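PDB 3WV4: Non-ribosomal peptide synthetase from Streptomyces halstedii, which belongs to the AMP-binding enzyme family of the ANL clan and is represented by its N-terminal domain, a construct of mixed helices and sheets. Local coordinates for residues Gly69-Thr72 / Asn78-Gln81; Ile105-Ala110 / Ser170-Val175; Val111-Cys116 / Ile254-Gly259; Gly248-Leu253 / Glu344-Ser349. All coordinates share one frame; numbering follows the deposited sequence.

Interaction 1 of 4, residues Gly69-Thr72 / Asn78-Gln81; sequences GTWT and NHSQ
The rings of Trp71 and His79 lie nearly flat on one another in an offset stack, with their planes 17° apart and 4.2 Å between the centroids of the Trp71 six-membered ring and the imidazole. Trp71 CZ2 sits over the middle of the imidazole, 3.5 Å from His79 CG, whereas His79 CD2 lies over the rim of the indole, 3.6 Å from Trp71 CE2. The methylene takes part too, His79 CB being 3.7 Å from Trp71 CH2. Each side chain has CG anti to its carbonyl carbon (chi1 -78° for Trp71, -70° for His79), which sends the two rings in between strand and helix. This is a strand-to-helix junction: strand 70-72, outermost in a four-stranded mixed sheet, runs directly into helix 73-89. The N-cap residue Thr72 caps a backbone N at the start of that helix with its side chain, and its own N bonds to Glu75 OE1, as in a capping box. Backbone bonds to Ala63 and Met64 hold Trp71 against strand 62-65. On the other face of the indole Arg106 makes a cation-pi contact, its tilted guanidinium nearest the NE1 end and not opposite the imidazole. Both stacked residues are buried, and Ala110 of helix 106-116 touches both.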
loop_
_atom_site.group_PDB
_atom_site.type_symbol
_atom_site.label_atom_id
_atom_site.label_comp_id
_atom_site.label_asym_id
_atom_site.label_seq_id
_atom_site.Cartn_x
_atom_site.Cartn_y
_atom_site.Cartn_z
ATOM N N GLY A 69 6.114 -15.767 -13.111
ATOM C CA GLY A 69 7.025 -16.620 -12.334
ATOM C C GLY A 69 6.989 -16.280 -10.860
ATOM O O GLY A 69 6.111 -15.528 -10.396
ATOM N N THR A 70 7.970 -16.779 -10.116
ATOM C CA THR A 70 8.038 -16.577 -8.664
ATOM C C THR A 70 9.469 -16.169 -8.281
ATOM O O THR A 70 10.454 -16.696 -8.849
ATOM C CB THR A 70 7.638 -17.892 -7.932
ATOM O OG1 THR A 70 6.311 -18.253 -8.317
ATOM C CG2 THR A 70 7.660 -17.747 -6.421
ATOM N N TRP A 71 9.588 -15.229 -7.350
ATOM C CA TRP A 71 10.881 -14.886 -6.749
ATOM C C TRP A 71 10.914 -15.227 -5.266
ATOM O O TRP A 71 9.936 -14.992 -4.549
ATOM C CB TRP A 71 11.153 -13.384 -6.809
ATOM C CG TRP A 71 11.591 -12.842 -8.098
ATOM C CD1 TRP A 71 12.088 -13.545 -9.181
ATOM C CD2 TRP A 71 11.676 -11.453 -8.457
ATOM N NE1 TRP A 71 12.416 -12.685 -10.159
ATOM C CE2 TRP A 71 12.175 -11.399 -9.756
ATOM C CE3 TRP A 71 11.306 -10.266 -7.826
ATOM C CZ2 TRP A 71 12.353 -10.206 -10.424
ATOM C CZ3 TRP A 71 11.484 -9.096 -8.472
ATOM C CH2 TRP A 71 11.995 -9.064 -9.766
ATOM N N THR A 72 12.040 -15.755 -4.819
ATOM C CA THR A 72 12.301 -15.899 -3.411
ATOM C C THR A 72 12.712 -14.563 -2.852
ATOM O O THR A 72 12.947 -13.641 -3.582
ATOM C CB THR A 72 13.470 -16.864 -3.151
ATOM O OG1 THR A 72 14.660 -16.293 -3.688
ATOM C CG2 THR A 72 13.211 -18.211 -3.793
ATOM N N ASN A 78 18.132 -9.395 -4.771
ATOM C CA ASN A 78 19.088 -9.292 -5.869
ATOM C C ASN A 78 18.623 -8.286 -6.930
ATOM O O ASN A 78 19.347 -7.355 -7.266
ATOM C CB ASN A 78 19.309 -10.665 -6.535
ATOM C CG ASN A 78 20.098 -11.631 -5.656
ATOM O OD1 ASN A 78 20.730 -11.229 -4.698
ATOM N ND2 ASN A 78 20.012 -12.936 -5.972
ATOM N N HIS A 79 17.395 -8.476 -7.416
ATOM C CA HIS A 79 16.834 -7.614 -8.444
ATOM C C HIS A 79 16.642 -6.199 -7.946
ATOM O O HIS A 79 16.896 -5.246 -8.704
ATOM C CB HIS A 79 15.531 -8.177 -8.933
ATOM C CG HIS A 79 15.678 -9.421 -9.743
ATOM N ND1 HIS A 79 15.796 -9.389 -11.117
ATOM C CD2 HIS A 79 15.735 -10.731 -9.395
ATOM C CE1 HIS A 79 15.897 -10.626 -11.584
ATOM N NE2 HIS A 79 15.886 -11.456 -10.563
ATOM N N SER A 80 16.297 -6.027 -6.674
ATOM C CA SER A 80 16.166 -4.689 -6.082
ATOM C C SER A 80 17.512 -3.957 -6.069
ATOM O O SER A 80 17.638 -2.823 -6.523
ATOM C CB SER A 80 15.551 -4.786 -4.669
ATOM O OG SER A 80 14.191 -5.197 -4.707
ATOM N N GLN A 81 18.550 -4.640 -5.610
ATOM C CA GLN A 81 19.934 -4.099 -5.692
ATOM C C GLN A 81 20.328 -3.740 -7.114
ATOM O O GLN A 81 20.875 -2.652 -7.379
ATOM C CB GLN A 81 20.913 -5.144 -5.143
ATOM C CG GLN A 81 20.691 -5.344 -3.660
ATOM C CD GLN A 81 21.567 -6.439 -3.067
ATOM O OE1 GLN A 81 22.149 -7.238 -3.781
ATOM N NE2 GLN A 81 21.668 -6.456 -1.761
#

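Interaction 2 of 4, residues Ile105-Ala110 / Ser170-Val175; sequences IRQTVA and SLWADV
Two helical segments meet at Gln107 and Trp172, whose CA atoms, the nearest pair between them, are 8.3 Å apart, a gap bridged by the side chains alone. Gln107 contributes its aliphatic portion. Its CG stands above the six-membered ring of Trp172, 3.6 Å from the centroid and only 10° off the ring normal, which meets the geometry of a CH-pi contact. The closest single ring atom is Trp172 CE2, 3.7 Å from Gln107 CG, while Gln107 CB reaches the far rim, 4.1 Å from Trp172 CZ3. A bend at chi2 (93°) turns the amide away from a flat overlay, leaving its plane 56° from that of the indole. One helical turn further on, Ala110 meets the same ring at its edge, near the ring plane, with its CB 3.7 Å from Trp172 CH2. The other face of the indole is covered from within its own helix by Val175 CG1, offset toward the rim. Helix 106-116 connects the adjacent parallel strands 97-101 and 121-124 in a beta-alpha-beta crossover, and helix 168-180 follows strand 165-167 at the other edge of that sheet; the contact therefore packs two helices of one parallel-sheet subdomain. Trp71 of strand 70-72 touches both Ala110 and Trp172. No hydrogen bond joins the two segments, so across this interface the chemistry is dispersion and CH-pi attraction, with a glutamine acting through its methylenes rather than its amide.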
loop_
_atom_site.group_PDB
_atom_site.type_symbol
_atom_site.label_atom_id
_atom_site.label_comp_id
_atom_site.label_asym_id
_atom_site.label_seq_id
_atom_site.Cartn_x
_atom_site.Cartn_y
_atom_site.Cartn_z
ATOM N N ILE A 105 3.416 -6.831 -11.365
ATOM C CA ILE A 105 4.422 -7.797 -11.714
ATOM C C ILE A 105 5.608 -7.648 -10.765
ATOM O O ILE A 105 5.783 -6.575 -10.157
ATOM C CB ILE A 105 4.840 -7.666 -13.195
ATOM C CG1 ILE A 105 5.369 -6.277 -13.513
ATOM C CG2 ILE A 105 3.657 -7.911 -14.107
ATOM C CD1 ILE A 105 5.837 -6.113 -14.961
ATOM N N ARG A 106 6.388 -8.721 -10.634
ATOM C CA ARG A 106 7.527 -8.731 -9.739
ATOM C C ARG A 106 8.458 -7.542 -9.912
ATOM O O ARG A 106 8.939 -6.974 -8.960
ATOM C CB ARG A 106 8.290 -10.029 -9.979
ATOM C CG ARG A 106 7.637 -11.245 -9.353
ATOM C CD ARG A 106 8.275 -12.509 -9.879
ATOM N NE ARG A 106 8.041 -12.603 -11.309
ATOM C CZ ARG A 106 8.817 -13.257 -12.146
ATOM N NH1 ARG A 106 9.846 -13.915 -11.685
ATOM N NH2 ARG A 106 8.518 -13.284 -13.438
ATOM N N GLN A 107 8.641 -7.103 -11.156
ATOM C CA GLN A 107 9.543 -6.018 -11.486
ATOM C C GLN A 107 9.181 -4.750 -10.786
ATOM O O GLN A 107 10.041 -4.039 -10.339
ATOM C CB GLN A 107 9.570 -5.756 -13.011
ATOM C CG GLN A 107 10.217 -6.865 -13.831
ATOM C CD GLN A 107 9.207 -7.883 -14.342
ATOM O OE1 GLN A 107 8.421 -8.452 -13.591
ATOM N NE2 GLN A 107 9.234 -8.122 -15.627
ATOM N N THR A 108 7.897 -4.452 -10.679
ATOM C CA THR A 108 7.461 -3.225 -10.007
ATOM C C THR A 108 7.873 -3.179 -8.515
ATOM O O THR A 108 8.133 -2.122 -7.967
ATOM C CB THR A 108 5.922 -3.118 -10.068
ATOM O OG1 THR A 108 5.467 -3.446 -11.382
ATOM C CG2 THR A 108 5.466 -1.726 -9.741
ATOM N N VAL A 109 7.910 -4.334 -7.868
ATOM C CA VAL A 109 8.268 -4.405 -6.449
ATOM C C VAL A 109 9.788 -4.176 -6.290
ATOM O O VAL A 109 10.254 -3.559 -5.302
ATOM C CB VAL A 109 7.856 -5.766 -5.875
ATOM C CG1 VAL A 109 8.186 -5.866 -4.385
ATOM C CG2 VAL A 109 6.359 -5.977 -6.058
ATOM N N ALA A 110 10.534 -4.649 -7.294
ATOM C CA ALA A 110 11.965 -4.417 -7.386
ATOM C C ALA A 110 12.281 -2.961 -7.664
ATOM O O ALA A 110 13.242 -2.412 -7.078
ATOM C CB ALA A 110 12.590 -5.323 -8.457
ATOM N N SER A 170 12.839 -3.213 -21.954
ATOM C CA SER A 170 14.110 -2.808 -22.443
ATOM C C SER A 170 15.047 -2.647 -21.242
ATOM O O SER A 170 16.134 -3.269 -21.190
ATOM C CB SER A 170 13.989 -1.555 -23.322
ATOM O OG SER A 170 14.269 -0.375 -22.597
ATOM N N LEU A 171 14.652 -1.835 -20.263
ATOM C CA LEU A 171 15.587 -1.573 -19.158
ATOM C C LEU A 171 15.845 -2.789 -18.292
ATOM O O LEU A 171 16.868 -2.857 -17.640
ATOM C CB LEU A 171 15.190 -0.423 -18.256
ATOM C CG LEU A 171 14.126 -0.707 -17.179
ATOM C CD1 LEU A 171 14.775 -1.146 -15.863
ATOM C CD2 LEU A 171 13.267 0.519 -16.954
ATOM N N TRP A 172 14.937 -3.750 -18.266
ATOM C CA TRP A 172 15.176 -4.962 -17.508
ATOM C C TRP A 172 16.374 -5.740 -18.037
ATOM O O TRP A 172 17.036 -6.387 -17.267
ATOM C CB TRP A 172 13.928 -5.865 -17.391
ATOM C CG TRP A 172 13.920 -6.608 -16.067
ATOM C CD1 TRP A 172 14.104 -7.947 -15.870
ATOM C CD2 TRP A 172 13.758 -6.021 -14.764
ATOM N NE1 TRP A 172 14.069 -8.222 -14.525
ATOM C CE2 TRP A 172 13.875 -7.055 -13.827
ATOM C CE3 TRP A 172 13.557 -4.713 -14.304
ATOM C CZ2 TRP A 172 13.780 -6.828 -12.456
ATOM C CZ3 TRP A 172 13.442 -4.485 -12.936
ATOM C CH2 TRP A 172 13.568 -5.531 -12.031
ATOM N N ALA A 173 16.664 -5.660 -19.343
ATOM C CA ALA A 173 17.866 -6.336 -19.856
ATOM C C ALA A 173 19.100 -5.890 -19.090
ATOM O O ALA A 173 19.931 -6.712 -18.685
ATOM C CB ALA A 173 18.050 -6.061 -21.362
ATOM N N ASP A 174 19.227 -4.583 -18.910
ATOM C CA ASP A 174 20.335 -4.018 -18.148
ATOM C C ASP A 174 20.315 -4.441 -16.710
ATOM O O ASP A 174 21.362 -4.721 -16.151
ATOM C CB ASP A 174 20.301 -2.479 -18.217
ATOM C CG ASP A 174 20.530 -1.971 -19.633
ATOM O OD1 ASP A 174 21.222 -2.697 -20.417
ATOM O OD2 ASP A 174 20.004 -0.875 -19.953
ATOM N N VAL A 175 19.135 -4.452 -16.093
ATOM C CA VAL A 175 19.044 -4.819 -14.678
ATOM C C VAL A 175 19.534 -6.242 -14.510
ATOM O O VAL A 175 20.163 -6.580 -13.509
ATOM C CB VAL A 175 17.616 -4.668 -14.106
ATOM C CG1 VAL A 175 17.471 -5.365 -12.756
ATOM C CG2 VAL A 175 17.267 -3.210 -13.929
#

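Interaction 3 of 4, residues Val111-Cys116 / Ile254-Gly259; sequences VFYGAC and ISTLTG
The last turns of two helices face each other here, 106-116 from one sheet's crossover and 246-258 from another's, and they touch through Tyr113 and Thr256. The side chains approach from opposite directions, and the Tyr113 hydroxyl ends among the branches of the threonine, with Tyr113 OH 2.9 Å from Thr256 OG1. The same Tyr113 OH packs tightly on the threonine carbons, 3.1 Å from Thr256 CB and 3.3 Å from Thr256 CG2. Thr256 OG1 lies near the plane of the ring, at its edge. With chi1 at -54°, Thr256 holds OG1 beside its backbone N, where it bonds to Val252 O one turn earlier. Helix 246-258 links the neighbouring parallel strands 236-239 and 261-264, a beta-alpha-beta crossover in the mixed sheet, and it stops just after the contact. There Thr258 OG1 bonds to Ile254 O over 2.9 Å, 21° out of the carbonyl plane, while Thr258 N reaches the same oxygen from the opposite face of that plane. Gly259 then leaves the helix with a positive phi of 89°, a conformation that suits glycine. Phe112 CD2 covers one face of the Tyr113 ring, and Val47 and Leu51 of helix 47-57 also pack on Tyr113.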
loop_
_atom_site.group_PDB
_atom_site.type_symbol
_atom_site.label_atom_id
_atom_site.label_comp_id
_atom_site.label_asym_id
_atom_site.label_seq_id
_atom_site.Cartn_x
_atom_site.Cartn_y
_atom_site.Cartn_z
ATOM N N VAL A 111 11.458 -2.312 -8.500
ATOM C CA VAL A 111 11.594 -0.878 -8.746
ATOM C C VAL A 111 11.356 -0.109 -7.443
ATOM O O VAL A 111 12.138 0.743 -7.040
ATOM C CB VAL A 111 10.655 -0.401 -9.844
ATOM C CG1 VAL A 111 10.698 1.102 -9.956
ATOM C CG2 VAL A 111 11.048 -1.018 -11.176
ATOM N N PHE A 112 10.304 -0.466 -6.750
ATOM C CA PHE A 112 9.976 0.150 -5.478
ATOM C C PHE A 112 11.133 0.022 -4.481
ATOM O O PHE A 112 11.669 1.002 -3.962
ATOM C CB PHE A 112 8.688 -0.493 -4.959
ATOM C CG PHE A 112 8.325 -0.076 -3.598
ATOM C CD1 PHE A 112 8.290 1.242 -3.272
ATOM C CD2 PHE A 112 8.099 -1.011 -2.606
ATOM C CE1 PHE A 112 7.955 1.646 -1.984
ATOM C CE2 PHE A 112 7.816 -0.624 -1.310
ATOM C CZ PHE A 112 7.723 0.699 -1.004
ATOM N N TYR A 113 11.555 -1.191 -4.227
ATOM C CA TYR A 113 12.599 -1.384 -3.215
ATOM C C TYR A 113 13.948 -0.825 -3.624
ATOM O O TYR A 113 14.667 -0.229 -2.774
ATOM C CB TYR A 113 12.718 -2.844 -2.844
ATOM C CG TYR A 113 11.659 -3.323 -1.840
ATOM C CD1 TYR A 113 11.462 -2.661 -0.614
ATOM C CD2 TYR A 113 10.867 -4.414 -2.118
ATOM C CE1 TYR A 113 10.480 -3.071 0.284
ATOM C CE2 TYR A 113 9.883 -4.815 -1.227
ATOM C CZ TYR A 113 9.713 -4.134 -0.024
ATOM O OH TYR A 113 8.798 -4.570 0.876
ATOM N N GLY A 114 14.301 -0.976 -4.913
ATOM C CA GLY A 114 15.612 -0.508 -5.370
ATOM C C GLY A 114 15.663 1.001 -5.239
ATOM O O GLY A 114 16.712 1.582 -4.903
ATOM N N ALA A 115 14.521 1.654 -5.497
ATOM C CA ALA A 115 14.449 3.104 -5.318
ATOM C C ALA A 115 14.538 3.530 -3.876
ATOM O O ALA A 115 15.220 4.516 -3.536
ATOM C CB ALA A 115 13.200 3.631 -5.913
ATOM N N CYS A 116 13.878 2.807 -3.001
ATOM C CA CYS A 116 13.971 3.128 -1.573
ATOM C C CYS A 116 15.434 3.052 -1.046
ATOM O O CYS A 116 15.864 3.926 -0.236
ATOM C CB CYS A 116 13.083 2.176 -0.777
ATOM S SG CYS A 116 11.323 2.593 -0.877
ATOM N N ILE A 254 3.792 -5.426 4.092
ATOM C CA ILE A 254 3.476 -6.306 5.189
ATOM C C ILE A 254 3.927 -7.755 4.883
ATOM O O ILE A 254 4.413 -8.460 5.803
ATOM C CB ILE A 254 2.003 -6.235 5.547
ATOM C CG1 ILE A 254 1.725 -4.859 6.164
ATOM C CG2 ILE A 254 1.644 -7.368 6.494
ATOM C CD1 ILE A 254 0.304 -4.438 6.120
ATOM N N SER A 255 3.759 -8.213 3.650
ATOM C CA SER A 255 4.303 -9.527 3.305
ATOM C C SER A 255 5.756 -9.515 3.558
ATOM O O SER A 255 6.282 -10.426 4.128
ATOM C CB SER A 255 4.052 -9.959 1.862
ATOM O OG SER A 255 2.707 -9.741 1.527
ATOM N N THR A 256 6.420 -8.457 3.147
ATOM C CA THR A 256 7.874 -8.389 3.285
ATOM C C THR A 256 8.277 -8.310 4.771
ATOM O O THR A 256 9.183 -9.006 5.214
ATOM C CB THR A 256 8.426 -7.240 2.453
ATOM O OG1 THR A 256 7.965 -7.374 1.093
ATOM C CG2 THR A 256 9.905 -7.254 2.462
ATOM N N LEU A 257 7.537 -7.564 5.561
ATOM C CA LEU A 257 7.799 -7.436 7.024
ATOM C C LEU A 257 7.779 -8.795 7.685
ATOM O O LEU A 257 8.637 -9.100 8.489
ATOM C CB LEU A 257 6.765 -6.505 7.673
ATOM C CG LEU A 257 6.629 -6.449 9.176
ATOM C CD1 LEU A 257 7.897 -5.899 9.833
ATOM C CD2 LEU A 257 5.474 -5.524 9.531
ATOM N N THR A 258 6.840 -9.647 7.303
ATOM C CA THR A 258 6.616 -10.854 8.014
ATOM C C THR A 258 7.190 -12.092 7.306
ATOM O O THR A 258 7.192 -13.129 7.885
ATOM C CB THR A 258 5.093 -11.127 8.156
ATOM O OG1 THR A 258 4.511 -11.211 6.845
ATOM C CG2 THR A 258 4.432 -10.010 8.934
ATOM N N GLY A 259 7.658 -12.003 6.072
ATOM C CA GLY A 259 8.182 -13.202 5.372
ATOM C C GLY A 259 7.138 -13.963 4.595
ATOM O O GLY A 259 7.400 -15.018 4.012
#

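Interaction 4 of 4, residues Gly248-Leu253 / Glu344-Ser349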
loop_
_atom_site.group_PDB
_atom_site.type_symbol
_atom_site.label_atom_id
_atom_site.label_comp_id
_atom_site.label_asym_id
_atom_site.label_seq_id
_atom_site.Cartn_x
_atom_site.Cartn_y
_atom_site.Cartn_z
ATOM N N GLY A 248 -2.622 -2.075 -2.142
ATOM C CA GLY A 248 -1.698 -3.124 -2.584
ATOM C C GLY A 248 -0.248 -2.902 -2.166
ATOM O O GLY A 248 0.476 -3.848 -1.862
ATOM N N LEU A 249 0.186 -1.665 -2.158
ATOM C CA LEU A 249 1.548 -1.368 -1.748
ATOM C C LEU A 249 1.889 -1.922 -0.354
ATOM O O LEU A 249 2.979 -2.432 -0.128
ATOM C CB LEU A 249 1.769 0.157 -1.761
ATOM C CG LEU A 249 3.075 0.841 -2.227
ATOM C CD1 LEU A 249 3.595 1.900 -1.263
ATOM C CD2 LEU A 249 4.178 -0.111 -2.649
ATOM N N TYR A 250 0.947 -1.783 0.568
ATOM C CA TYR A 250 1.159 -2.196 1.940
ATOM C C TYR A 250 1.013 -3.670 2.098
ATOM O O TYR A 250 1.438 -4.251 3.110
ATOM C CB TYR A 250 0.233 -1.475 2.911
ATOM C CG TYR A 250 0.768 -0.136 3.327
ATOM C CD1 TYR A 250 1.329 0.052 4.552
ATOM C CD2 TYR A 250 0.724 0.924 2.447
ATOM C CE1 TYR A 250 1.787 1.300 4.929
ATOM C CE2 TYR A 250 1.186 2.173 2.783
ATOM C CZ TYR A 250 1.729 2.369 4.027
ATOM O OH TYR A 250 2.201 3.605 4.375
ATOM N N LYS A 251 0.409 -4.296 1.108
ATOM C CA LYS A 251 0.423 -5.738 1.107
ATOM C C LYS A 251 1.804 -6.206 0.676
ATOM O O LYS A 251 2.291 -7.188 1.207
ATOM C CB LYS A 251 -0.826 -6.313 0.376
ATOM C CG LYS A 251 -2.191 -6.098 1.190
ATOM C CD LYS A 251 -2.188 -5.538 2.736
ATOM C CE LYS A 251 -2.746 -4.097 2.959
ATOM N NZ LYS A 251 -3.639 -3.697 4.184
ATOM N N VAL A 252 2.488 -5.446 -0.183
ATOM C CA VAL A 252 3.930 -5.718 -0.485
ATOM C C VAL A 252 4.769 -5.524 0.793
ATOM O O VAL A 252 5.596 -6.356 1.138
ATOM C CB VAL A 252 4.491 -4.744 -1.528
ATOM C CG1 VAL A 252 5.988 -4.962 -1.731
ATOM C CG2 VAL A 252 3.757 -4.857 -2.840
ATOM N N LEU A 253 4.510 -4.426 1.520
ATOM C CA LEU A 253 5.294 -4.151 2.736
ATOM C C LEU A 253 5.059 -5.125 3.840
ATOM O O LEU A 253 6.019 -5.624 4.486
ATOM C CB LEU A 253 5.017 -2.756 3.245
ATOM C CG LEU A 253 5.375 -1.667 2.228
ATOM C CD1 LEU A 253 4.653 -0.342 2.550
ATOM C CD2 LEU A 253 6.849 -1.485 2.242
ATOM N N GLU A 344 -3.831 10.049 3.803
ATOM C CA GLU A 344 -3.085 11.011 4.608
ATOM C C GLU A 344 -2.388 10.426 5.837
ATOM O O GLU A 344 -1.376 10.994 6.349
ATOM C CB GLU A 344 -4.032 12.161 5.021
ATOM C CG GLU A 344 -4.359 13.172 3.928
ATOM C CD GLU A 344 -5.429 12.725 2.915
ATOM O OE1 GLU A 344 -5.844 11.542 2.837
ATOM O OE2 GLU A 344 -5.820 13.586 2.116
ATOM N N CYS A 345 -2.833 9.257 6.285
ATOM C CA CYS A 345 -2.094 8.528 7.342
ATOM C C CYS A 345 -2.098 6.992 7.184
ATOM O O CYS A 345 -1.943 6.241 8.134
ATOM C CB CYS A 345 -2.708 8.915 8.678
ATOM S SG CYS A 345 -4.366 8.355 8.946
ATOM N N LYS A 346 -2.300 6.537 5.963
ATOM C CA LYS A 346 -2.519 5.143 5.581
ATOM C C LYS A 346 -3.781 4.552 6.114
ATOM O O LYS A 346 -4.609 4.078 5.318
ATOM C CB LYS A 346 -1.330 4.260 5.908
ATOM C CG LYS A 346 -1.526 2.808 5.577
ATOM C CD LYS A 346 -2.181 2.454 4.245
ATOM C CE LYS A 346 -2.349 0.923 4.125
ATOM N NZ LYS A 346 -2.887 0.401 2.819
ATOM N N ARG A 347 -3.924 4.488 7.443
ATOM C CA ARG A 347 -5.068 3.836 8.033
ATOM C C ARG A 347 -5.367 4.393 9.407
ATOM O O ARG A 347 -4.463 4.868 10.125
ATOM C CB ARG A 347 -4.892 2.305 8.022
ATOM C CG ARG A 347 -6.145 1.572 8.348
ATOM C CD ARG A 347 -6.172 0.114 7.921
ATOM N NE ARG A 347 -6.187 0.005 6.473
ATOM C CZ ARG A 347 -5.493 -0.894 5.781
ATOM N NH1 ARG A 347 -4.772 -1.833 6.423
ATOM N NH2 ARG A 347 -5.590 -0.936 4.462
ATOM N N ILE A 348 -6.619 4.355 9.772
ATOM C CA ILE A 348 -7.051 4.999 11.007
ATOM C C ILE A 348 -7.476 4.022 12.069
ATOM O O ILE A 348 -7.086 4.179 13.252
ATOM C CB ILE A 348 -8.215 5.967 10.735
ATOM C CG1 ILE A 348 -7.579 7.093 9.932
ATOM C CG2 ILE A 348 -8.824 6.466 12.040
ATOM C CD1 ILE A 348 -8.450 8.129 9.269
ATOM N N SER A 349 -8.321 3.081 11.686
ATOM C CA SER A 349 -8.883 2.157 12.637
ATOM C C SER A 349 -9.012 0.812 11.995
ATOM O O SER A 349 -9.164 0.696 10.737
ATOM C CB SER A 349 -10.264 2.598 13.110
ATOM O OG SER A 349 -11.223 2.501 12.023
#
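Lys346 lays its chain over the face of Tyr250 from an unusual backbone position: its phi is positive (65°), and Arg347 N bonds to Cys345 O across it at 2.7 Å, which fits a classic gamma turn. The sequence Tyr-Gly-Gln-Thr-Glu that ends at Glu344, the first residue of 344-349, probably corresponds to core motif A5 of adenylation domains; at the other end of the segment, Ile348 and Ser349 both face Tyr340 in a classic beta bulge. The side chains of Lys346 and Tyr250 slide past each other in opposite directions, the lysine methylenes running over one face of the ring, with CG of Lys346 anti to the backbone N (chi1 178°) and a bend at chi2. Lys346 CE makes a CH-pi contact 3.6 Å from the Tyr250 centroid, and Lys346 CG lies 3.6 Å from Tyr250 CZ. Leu253 CD1 covers the opposite face of the tyrosine, so its ring is held between a leucine methyl and a lysine methylene. Lys346 CE also lies over the rim of the Arg347 guanidinium. A third basic residue, Lys251, comes from helix 246-258, its NZ modelled 3.1 Å from Arg347 NH1, at the edge of the guanidinium and in its plane, a pairing of two donors and not a hydrogen bond. Since chi2 of Lys251 is almost eclipsed (-9°) and its outer torsions are also irregular, the position of this ammonium is doubtful, and any repulsion inferred from it is equally uncertain. Lys346 NZ sits 3.6 Å from Tyr250 CB and gives a hydrogen bond to Asp246 O.

How the interactions relate
Helix 106-116 supplies residues to interactions 2 and 3, and helix 246-258 to interactions 3 and 4, so interactions 2 to 4 form a series, and interaction 1 joins it by direct packing on interactions 2 and 3. Interaction 1 closes before the others open; interactions 2 and 3 interleave along the chain, as do 3 and 4. Centres of interactions 1 and 2 are about 9 Å apart, and His79 ND1 lies 3.5 Å from Trp172 CZ2. Although interactions 2 and 4 are centred about 24 Å apart, Val109 CG1 meets Val252 CG1 at 3.6 Å, packing the two shared helices together. Interaction 4 extends the series to the connection after strand 335-340 of the largest sheet.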